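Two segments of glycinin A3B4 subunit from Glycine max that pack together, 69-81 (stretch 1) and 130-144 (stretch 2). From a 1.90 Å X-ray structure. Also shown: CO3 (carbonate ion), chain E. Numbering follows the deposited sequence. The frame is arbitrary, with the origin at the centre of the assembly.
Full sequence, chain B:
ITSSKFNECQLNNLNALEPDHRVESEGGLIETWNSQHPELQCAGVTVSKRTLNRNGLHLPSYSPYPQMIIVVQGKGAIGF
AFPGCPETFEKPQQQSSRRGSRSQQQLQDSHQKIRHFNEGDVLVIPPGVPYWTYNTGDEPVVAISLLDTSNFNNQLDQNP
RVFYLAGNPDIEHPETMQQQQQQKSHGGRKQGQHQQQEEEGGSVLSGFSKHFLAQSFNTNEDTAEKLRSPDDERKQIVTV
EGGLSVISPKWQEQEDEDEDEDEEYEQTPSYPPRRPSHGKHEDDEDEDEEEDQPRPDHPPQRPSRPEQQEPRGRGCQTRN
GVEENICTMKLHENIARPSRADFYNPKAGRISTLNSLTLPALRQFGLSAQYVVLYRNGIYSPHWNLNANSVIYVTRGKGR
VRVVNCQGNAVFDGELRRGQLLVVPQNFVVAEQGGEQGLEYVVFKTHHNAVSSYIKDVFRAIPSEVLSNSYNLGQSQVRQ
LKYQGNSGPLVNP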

ATOM      1  N   ILE B  69      -8.270 -11.499  22.732  1.00 18.66           N
ATOM      2  CA  ILE B  69      -8.813 -12.390  23.744  1.00 22.60           C
ATOM      3  C   ILE B  69      -8.983 -13.825  23.262  1.00 20.99           C
ATOM      4  O   ILE B  69      -9.399 -14.067  22.128  1.00 23.76           O
ATOM      5  CB  ILE B  69     -10.193 -11.890  24.194  1.00 15.51           C
ATOM      6  CG1 ILE B  69     -10.121 -10.396  24.511  1.00 22.95           C
ATOM      7  CG2 ILE B  69     -10.669 -12.668  25.415  1.00 22.31           C
ATOM      8  CD1 ILE B  69     -11.478  -9.745  24.672  1.00 18.52           C
ATOM      9  N   ILE B  70      -8.640 -14.777  24.119  1.00 19.36           N
ATOM     10  CA  ILE B  70      -8.840 -16.174  23.778  1.00 19.95           C
ATOM     11  C   ILE B  70      -9.846 -16.713  24.786  1.00 18.87           C
ATOM     12  O   ILE B  70      -9.683 -16.544  25.994  1.00 20.67           O
ATOM     13  CB  ILE B  70      -7.536 -17.012  23.834  1.00 21.44           C
ATOM     14  CG1 ILE B  70      -7.858 -18.447  23.393  1.00 24.95           C
ATOM     15  CG2 ILE B  70      -6.927 -16.986  25.227  1.00 25.46           C
ATOM     16  CD1 ILE B  70      -6.656 -19.331  23.187  1.00 22.52           C
ATOM     17  N   VAL B  71     -10.912 -17.314  24.276  1.00 21.80           N
ATOM     18  CA  VAL B  71     -11.949 -17.884  25.122  1.00 24.26           C
ATOM     19  C   VAL B  71     -11.497 -19.289  25.452  1.00 20.77           C
ATOM     20  O   VAL B  71     -11.400 -20.128  24.561  1.00 23.59           O
ATOM     21  CB  VAL B  71     -13.300 -17.966  24.383  1.00 21.64           C
ATOM     22  CG1 VAL B  71     -14.361 -18.527  25.308  1.00 23.04           C
ATOM     23  CG2 VAL B  71     -13.704 -16.598  23.881  1.00 22.94           C
ATOM     24  N   VAL B  72     -11.213 -19.549  26.723  1.00 25.22           N
ATOM     25  CA  VAL B  72     -10.757 -20.871  27.119  1.00 27.84           C
ATOM     26  C   VAL B  72     -11.860 -21.759  27.691  1.00 33.03           C
ATOM     27  O   VAL B  72     -11.622 -22.931  27.964  1.00 32.21           O
ATOM     28  CB  VAL B  72      -9.588 -20.787  28.134  1.00 30.09           C
ATOM     29  CG1 VAL B  72      -8.437 -19.973  27.535  1.00 31.01           C
ATOM     30  CG2 VAL B  72     -10.061 -20.176  29.444  1.00 22.65           C
ATOM     31  N   GLN B  73     -13.063 -21.218  27.863  1.00 28.44           N
ATOM     32  CA  GLN B  73     -14.166 -22.014  28.398  1.00 28.69           C
ATOM     33  C   GLN B  73     -15.532 -21.380  28.167  1.00 28.29           C
ATOM     34  O   GLN B  73     -15.710 -20.175  28.355  1.00 25.78           O
ATOM     35  CB  GLN B  73     -13.994 -22.243  29.906  1.00 28.39           C
ATOM     36  CG  GLN B  73     -14.994 -23.245  30.491  1.00 29.83           C
ATOM     37  CD  GLN B  73     -14.942 -23.334  32.011  1.00 33.82           C
ATOM     38  OE1 GLN B  73     -15.726 -22.692  32.716  1.00 33.22           O
ATOM     39  NE2 GLN B  73     -14.009 -24.124  32.521  1.00 33.53           N
ATOM     40  N   GLY B  74     -16.495 -22.202  27.767  1.00 27.69           N
ATOM     41  CA  GLY B  74     -17.844 -21.709  27.554  1.00 28.57           C
ATOM     42  C   GLY B  74     -18.169 -21.159  26.182  1.00 33.33           C
ATOM     43  O   GLY B  74     -17.406 -21.319  25.223  1.00 24.31           O
ATOM     44  N   LYS B  75     -19.325 -20.505  26.095  1.00 29.53           N
ATOM     45  CA  LYS B  75     -19.774 -19.920  24.846  1.00 28.32           C
ATOM     46  C   LYS B  75     -20.639 -18.697  25.110  1.00 30.96           C
ATOM     47  O   LYS B  75     -21.342 -18.617  26.119  1.00 26.63           O
ATOM     48  CB  LYS B  75     -20.558 -20.954  24.033  1.00 32.86           C
ATOM     49  CG  LYS B  75     -21.910 -21.320  24.608  1.00 35.29           C
ATOM     50  CD  LYS B  75     -22.574 -22.392  23.749  1.00 44.48           C
ATOM     51  CE  LYS B  75     -24.051 -22.573  24.096  1.00 50.25           C
ATOM     52  NZ  LYS B  75     -24.896 -21.428  23.634  1.00 50.76           N
ATOM     53  N   GLY B  76     -20.586 -17.739  24.196  1.00 23.07           N
ATOM     54  CA  GLY B  76     -21.368 -16.537  24.365  1.00 24.66           C
ATOM     55  C   GLY B  76     -21.432 -15.703  23.108  1.00 25.67           C
ATOM     56  O   GLY B  76     -21.185 -16.180  21.997  1.00 28.49           O
ATOM     57  N   ALA B  77     -21.763 -14.436  23.290  1.00 28.40           N
ATOM     58  CA  ALA B  77     -21.883 -13.521  22.177  1.00 25.24           C
ATOM     59  C   ALA B  77     -21.230 -12.207  22.544  1.00 28.15           C
ATOM     60  O   ALA B  77     -21.255 -11.792  23.698  1.00 26.02           O
ATOM     61  CB  ALA B  77     -23.351 -13.298  21.851  1.00 21.03           C
ATOM     62  N   ILE B  78     -20.639 -11.559  21.551  1.00 26.84           N
ATOM     63  CA  ILE B  78     -20.000 -10.276  21.761  1.00 23.13           C
ATOM     64  C   ILE B  78     -20.575  -9.313  20.732  1.00 20.78           C
ATOM     65  O   ILE B  78     -20.821  -9.690  19.585  1.00 24.24           O
ATOM     66  CB  ILE B  78     -18.469 -10.370  21.576  1.00 22.05           C
ATOM     67  CG1 ILE B  78     -17.843  -8.975  21.706  1.00 17.77           C
ATOM     68  CG2 ILE B  78     -18.148 -11.002  20.219  1.00 19.20           C
ATOM     69  CD1 ILE B  78     -16.316  -8.973  21.751  1.00 19.37           C
ATOM     70  N   GLY B  79     -20.805  -8.077  21.153  1.00 22.52           N
ATOM     71  CA  GLY B  79     -21.332  -7.083  20.247  1.00 21.72           C
ATOM     72  C   GLY B  79     -20.504  -5.819  20.339  1.00 24.37           C
ATOM     73  O   GLY B  79     -20.107  -5.417  21.430  1.00 24.04           O
ATOM     74  N   PHE B  80     -20.220  -5.206  19.193  1.00 17.79           N
ATOM     75  CA  PHE B  80     -19.450  -3.973  19.174  1.00 20.47           C
ATOM     76  C   PHE B  80     -20.330  -2.823  18.720  1.00 17.83           C
ATOM     77  O   PHE B  80     -21.399  -3.034  18.147  1.00 25.25           O
ATOM     78  CB  PHE B  80     -18.278  -4.062  18.196  1.00 19.60           C
ATOM     79  CG  PHE B  80     -17.323  -5.180  18.476  1.00 21.36           C
ATOM     80  CD1 PHE B  80     -17.604  -6.471  18.052  1.00 20.09           C
ATOM     81  CD2 PHE B  80     -16.114  -4.929  19.115  1.00 16.56           C
ATOM     82  CE1 PHE B  80     -16.692  -7.493  18.252  1.00 24.23           C
ATOM     83  CE2 PHE B  80     -15.195  -5.946  19.320  1.00 15.14           C
ATOM     84  CZ  PHE B  80     -15.482  -7.231  18.887  1.00 14.15           C
ATOM     85  N   ALA B  81     -19.870  -1.604  18.973  1.00 21.37           N
ATOM     86  CA  ALA B  81     -20.587  -0.412  18.546  1.00 22.93           C
ATOM     87  C   ALA B  81     -19.657   0.374  17.613  1.00 20.51           C
ATOM     88  O   ALA B  81     -18.906   1.232  18.061  1.00 19.37           O
ATOM     89  CB  ALA B  81     -20.979   0.452  19.756  1.00 19.79           C
TER
HETATM   90  C   CO3 E 502     -14.870 -10.094  28.028  1.00 28.82           C
HETATM   91  O1  CO3 E 502     -16.066  -9.771  28.312  1.00 27.71           O
HETATM   92  O2  CO3 E 502     -13.988  -9.175  27.902  1.00 45.26           O
HETATM   93  O3  CO3 E 502     -14.563 -11.337  27.870  1.00 50.58           O
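Stretch 2, residues 130-144: PYWTYNTGDEPVVAI

The most unusual feature of this contact is a slip of one residue in the antiparallel pairing of strands 69-73 and 141-144: the register shifts between V71 and Q73. This beta bulge illustrates a general principle, that a sheet can absorb an extra residue if one carbonyl serves two successive amides. Here V142 O accepts from V72 N at 2.8 Å and, weakly, from Q73 N at 3.2 Å. V142 N returns a bond to Q73 O at 2.9 Å, so Q73 and V142 close this ladder as a hydrogen-bonded pair.

Stretch 2 runs against stretch 1 as two strands joined by a loop. Strand 131-135 lies beside strand 75-80, with axes 4.7 Å apart and N-to-C directions at 161°; strand 141-144 lies beside strand 69-73, 4.6 Å away at 145°, the more twisted of the two pairings.

In the first pairing the rule of alternation is plain. F80 faces Y131 and I78 faces T133, each with CA atoms 4.3 Å apart, as expected of non-hydrogen-bonded pairs. Between and beyond them come the wider hydrogen-bonded pairs. G79 N reaches W132 O at 2.9 Å and W132 N reaches G79 O at 3.0 Å; A77 and Y134 exchange bonds in the same way, A77 N to Y134 O and Y134 N to A77 O both being 2.9 Å. At the far end of the two stretches, A81 N donates to P130 O at 3.0 Å.

Side chains follow the alternation. W132, with chi1 in p, brings its indole back over G79, whose CA stands 4.0 Å from the centroid of the five-membered ring. An ideal CB on G79 would lie 2.6 Å from W132 CZ2, so the absence of a side chain makes room for the ring. On the other face, I78 CD1 meets Y131 CD2 at 3.8 Å and I78 CG1 meets T133 CG2 at 3.7 Å. Y131 OH and T133 OG1 also donate to the carbonate ion, to its O2 at 2.9 Å and its O1 at 2.5 Å.

Where the strands hand over, T136 N bonds to K75 O at 3.1 Å, while K75 NZ curls back to T136 OG1 at 3.0 Å. A water accepts from K75 N at 3.0 Å and donates to E139 O at 2.8 Å, bridging the loop to stretch 1. Past the bulge, I70 N to I144 O (3.0 Å) and I144 N to I70 O (2.9 Å) restore the ladder, and V72 CG2 packs on V142 CG1 at 3.5 Å.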

ATOM      1  N   PRO B 130     -16.452   0.446  21.529  1.00 18.00           N
ATOM      2  CA  PRO B 130     -17.198  -0.141  22.651  1.00 19.81           C
ATOM      3  C   PRO B 130     -17.574  -1.593  22.362  1.00 20.24           C
ATOM      4  O   PRO B 130     -17.880  -1.945  21.223  1.00 19.67           O
ATOM      5  CB  PRO B 130     -18.452   0.730  22.739  1.00 17.71           C
ATOM      6  CG  PRO B 130     -18.065   2.012  22.038  1.00 21.69           C
ATOM      7  CD  PRO B 130     -17.227   1.523  20.893  1.00 17.16           C
ATOM      8  N   TYR B 131     -17.552  -2.432  23.390  1.00 14.87           N
ATOM      9  CA  TYR B 131     -17.946  -3.824  23.218  1.00 21.38           C
ATOM     10  C   TYR B 131     -18.546  -4.349  24.514  1.00 21.55           C
ATOM     11  O   TYR B 131     -18.226  -3.856  25.601  1.00 21.37           O
ATOM     12  CB  TYR B 131     -16.754  -4.707  22.833  1.00 21.72           C
ATOM     13  CG  TYR B 131     -15.910  -5.141  24.010  1.00 27.46           C
ATOM     14  CD1 TYR B 131     -15.016  -4.259  24.614  1.00 18.61           C
ATOM     15  CD2 TYR B 131     -16.029  -6.430  24.542  1.00 25.33           C
ATOM     16  CE1 TYR B 131     -14.259  -4.647  25.718  1.00 26.36           C
ATOM     17  CE2 TYR B 131     -15.274  -6.826  25.653  1.00 24.51           C
ATOM     18  CZ  TYR B 131     -14.394  -5.931  26.230  1.00 22.48           C
ATOM     19  OH  TYR B 131     -13.634  -6.313  27.306  1.00 26.51           O
ATOM     20  N   TRP B 132     -19.421  -5.346  24.377  1.00 22.30           N
ATOM     21  CA  TRP B 132     -20.069  -6.003  25.509  1.00 23.11           C
ATOM     22  C   TRP B 132     -20.133  -7.491  25.182  1.00 22.34           C
ATOM     23  O   TRP B 132     -20.146  -7.875  24.011  1.00 22.14           O
ATOM     24  CB  TRP B 132     -21.489  -5.466  25.734  1.00 21.16           C
ATOM     25  CG  TRP B 132     -22.395  -5.586  24.542  1.00 22.65           C
ATOM     26  CD1 TRP B 132     -22.605  -4.645  23.574  1.00 19.06           C
ATOM     27  CD2 TRP B 132     -23.166  -6.731  24.161  1.00 26.36           C
ATOM     28  NE1 TRP B 132     -23.452  -5.135  22.609  1.00 21.70           N
ATOM     29  CE2 TRP B 132     -23.810  -6.414  22.941  1.00 24.46           C
ATOM     30  CE3 TRP B 132     -23.372  -7.998  24.726  1.00 25.96           C
ATOM     31  CZ2 TRP B 132     -24.652  -7.319  22.275  1.00 26.26           C
ATOM     32  CZ3 TRP B 132     -24.213  -8.901  24.062  1.00 26.99           C
ATOM     33  CH2 TRP B 132     -24.836  -8.554  22.848  1.00 19.51           C
ATOM     34  N   THR B 133     -20.148  -8.329  26.212  1.00 23.10           N
ATOM     35  CA  THR B 133     -20.214  -9.775  26.007  1.00 23.77           C
ATOM     36  C   THR B 133     -21.245 -10.394  26.943  1.00 26.24           C
ATOM     37  O   THR B 133     -21.530  -9.853  28.012  1.00 23.16           O
ATOM     38  CB  THR B 133     -18.854 -10.443  26.257  1.00 23.74           C
ATOM     39  OG1 THR B 133     -18.469 -10.237  27.619  1.00 23.65           O
ATOM     40  CG2 THR B 133     -17.785  -9.851  25.330  1.00 25.66           C
ATOM     41  N   TYR B 134     -21.790 -11.535  26.538  1.00 24.90           N
ATOM     42  CA  TYR B 134     -22.810 -12.215  27.319  1.00 26.33           C
ATOM     43  C   TYR B 134     -22.641 -13.725  27.223  1.00 27.84           C
ATOM     44  O   TYR B 134     -22.362 -14.260  26.151  1.00 25.49           O
ATOM     45  CB  TYR B 134     -24.195 -11.821  26.798  1.00 22.98           C
ATOM     46  CG  TYR B 134     -25.335 -12.598  27.407  1.00 23.62           C
ATOM     47  CD1 TYR B 134     -25.727 -12.376  28.724  1.00 28.58           C
ATOM     48  CD2 TYR B 134     -26.020 -13.565  26.668  1.00 27.88           C
ATOM     49  CE1 TYR B 134     -26.770 -13.093  29.295  1.00 37.60           C
ATOM     50  CE2 TYR B 134     -27.069 -14.291  27.232  1.00 36.36           C
ATOM     51  CZ  TYR B 134     -27.435 -14.049  28.547  1.00 37.67           C
ATOM     52  OH  TYR B 134     -28.455 -14.764  29.126  1.00 41.47           O
ATOM     53  N   ASN B 135     -22.812 -14.399  28.355  1.00 24.60           N
ATOM     54  CA  ASN B 135     -22.696 -15.848  28.429  1.00 25.85           C
ATOM     55  C   ASN B 135     -24.025 -16.440  27.974  1.00 27.16           C
ATOM     56  O   ASN B 135     -25.062 -16.189  28.585  1.00 29.19           O
ATOM     57  CB  ASN B 135     -22.396 -16.260  29.872  1.00 22.57           C
ATOM     58  CG  ASN B 135     -22.099 -17.733  30.012  1.00 21.83           C
ATOM     59  OD1 ASN B 135     -21.626 -18.178  31.062  1.00 30.15           O
ATOM     60  ND2 ASN B 135     -22.374 -18.503  28.963  1.00 21.42           N
ATOM     61  N   THR B 136     -23.991 -17.207  26.891  1.00 25.77           N
ATOM     62  CA  THR B 136     -25.195 -17.826  26.345  1.00 29.56           C
ATOM     63  C   THR B 136     -25.328 -19.297  26.738  1.00 32.78           C
ATOM     64  O   THR B 136     -26.274 -19.967  26.324  1.00 33.42           O
ATOM     65  CB  THR B 136     -25.199 -17.773  24.812  1.00 29.81           C
ATOM     66  OG1 THR B 136     -24.122 -18.575  24.317  1.00 29.05           O
ATOM     67  CG2 THR B 136     -25.035 -16.343  24.317  1.00 29.66           C
ATOM     68  N   GLY B 137     -24.381 -19.799  27.525  1.00 29.28           N
ATOM     69  CA  GLY B 137     -24.426 -21.194  27.928  1.00 32.42           C
ATOM     70  C   GLY B 137     -24.592 -21.396  29.421  1.00 36.55           C
ATOM     71  O   GLY B 137     -24.800 -20.437  30.165  1.00 35.81           O
ATOM     72  N   ASP B 138     -24.487 -22.644  29.864  1.00 34.30           N
ATOM     73  CA  ASP B 138     -24.647 -22.949  31.278  1.00 41.52           C
ATOM     74  C   ASP B 138     -23.374 -22.773  32.084  1.00 40.89           C
ATOM     75  O   ASP B 138     -23.387 -22.127  33.134  1.00 43.36           O
ATOM     76  CB  ASP B 138     -25.188 -24.368  31.458  1.00 49.66           C
ATOM     77  CG  ASP B 138     -26.620 -24.502  30.981  1.00 54.57           C
ATOM     78  OD1 ASP B 138     -27.445 -23.634  31.344  1.00 55.95           O
ATOM     79  OD2 ASP B 138     -26.922 -25.471  30.254  1.00 64.38           O
ATOM     80  N   GLU B 139     -22.274 -23.343  31.608  1.00 33.68           N
ATOM     81  CA  GLU B 139     -21.023 -23.196  32.330  1.00 31.89           C
ATOM     82  C   GLU B 139     -20.530 -21.757  32.172  1.00 35.14           C
ATOM     83  O   GLU B 139     -20.931 -21.045  31.250  1.00 26.15           O
ATOM     84  CB  GLU B 139     -19.978 -24.182  31.807  1.00 35.21           C
ATOM     85  CG  GLU B 139     -19.393 -23.848  30.451  1.00 41.62           C
ATOM     86  CD  GLU B 139     -18.383 -24.887  29.997  1.00 45.06           C
ATOM     87  OE1 GLU B 139     -17.596 -25.357  30.847  1.00 45.22           O
ATOM     88  OE2 GLU B 139     -18.366 -25.228  28.794  1.00 52.70           O
ATOM     89  N   PRO B 140     -19.665 -21.303  33.084  1.00 32.46           N
ATOM     90  CA  PRO B 140     -19.161 -19.934  32.984  1.00 35.20           C
ATOM     91  C   PRO B 140     -18.207 -19.738  31.815  1.00 28.47           C
ATOM     92  O   PRO B 140     -17.527 -20.668  31.389  1.00 31.41           O
ATOM     93  CB  PRO B 140     -18.483 -19.722  34.335  1.00 37.05           C
ATOM     94  CG  PRO B 140     -17.983 -21.093  34.670  1.00 38.92           C
ATOM     95  CD  PRO B 140     -19.154 -21.969  34.295  1.00 35.02           C
ATOM     96  N   VAL B 141     -18.183 -18.526  31.279  1.00 25.28           N
ATOM     97  CA  VAL B 141     -17.278 -18.221  30.185  1.00 24.30           C
ATOM     98  C   VAL B 141     -15.998 -17.699  30.809  1.00 21.66           C
ATOM     99  O   VAL B 141     -16.034 -16.802  31.655  1.00 27.20           O
ATOM    100  CB  VAL B 141     -17.845 -17.137  29.247  1.00 25.21           C
ATOM    101  CG1 VAL B 141     -16.732 -16.586  28.355  1.00 24.19           C
ATOM    102  CG2 VAL B 141     -18.968 -17.723  28.393  1.00 21.60           C
ATOM    103  N   VAL B 142     -14.874 -18.283  30.412  1.00 19.71           N
ATOM    104  CA  VAL B 142     -13.578 -17.847  30.906  1.00 21.93           C
ATOM    105  C   VAL B 142     -12.744 -17.393  29.705  1.00 25.67           C
ATOM    106  O   VAL B 142     -12.536 -18.151  28.755  1.00 24.55           O
ATOM    107  CB  VAL B 142     -12.846 -18.981  31.649  1.00 27.74           C
ATOM    108  CG1 VAL B 142     -11.489 -18.496  32.120  1.00 22.91           C
ATOM    109  CG2 VAL B 142     -13.689 -19.453  32.843  1.00 20.85           C
ATOM    110  N   ALA B 143     -12.283 -16.146  29.746  1.00 23.93           N
ATOM    111  CA  ALA B 143     -11.488 -15.600  28.655  1.00 26.13           C
ATOM    112  C   ALA B 143     -10.235 -14.904  29.170  1.00 26.34           C
ATOM    113  O   ALA B 143     -10.241 -14.301  30.247  1.00 25.53           O
ATOM    114  CB  ALA B 143     -12.330 -14.629  27.839  1.00 24.92           C
ATOM    115  N   ILE B 144      -9.155 -15.001  28.399  1.00 22.29           N
ATOM    116  CA  ILE B 144      -7.894 -14.365  28.768  1.00 22.94           C
ATOM    117  C   ILE B 144      -7.577 -13.290  27.737  1.00 20.50           C
ATOM    118  O   ILE B 144      -7.395 -13.579  26.554  1.00 20.89           O
ATOM    119  CB  ILE B 144      -6.724 -15.384  28.832  1.00 24.22           C
ATOM    120  CG1 ILE B 144      -6.793 -16.193  30.137  1.00 37.86           C
ATOM    121  CG2 ILE B 144      -5.390 -14.653  28.788  1.00 29.16           C
ATOM    122  CD1 ILE B 144      -7.991 -17.100  30.247  1.00 34.58           C
TER
HETATM  123  O   HOH W   1     -21.055 -20.886  28.487  1.00 26.79           O
HETATM  124  O   HOH W   2     -23.720  -4.047  19.924  1.00 23.22           O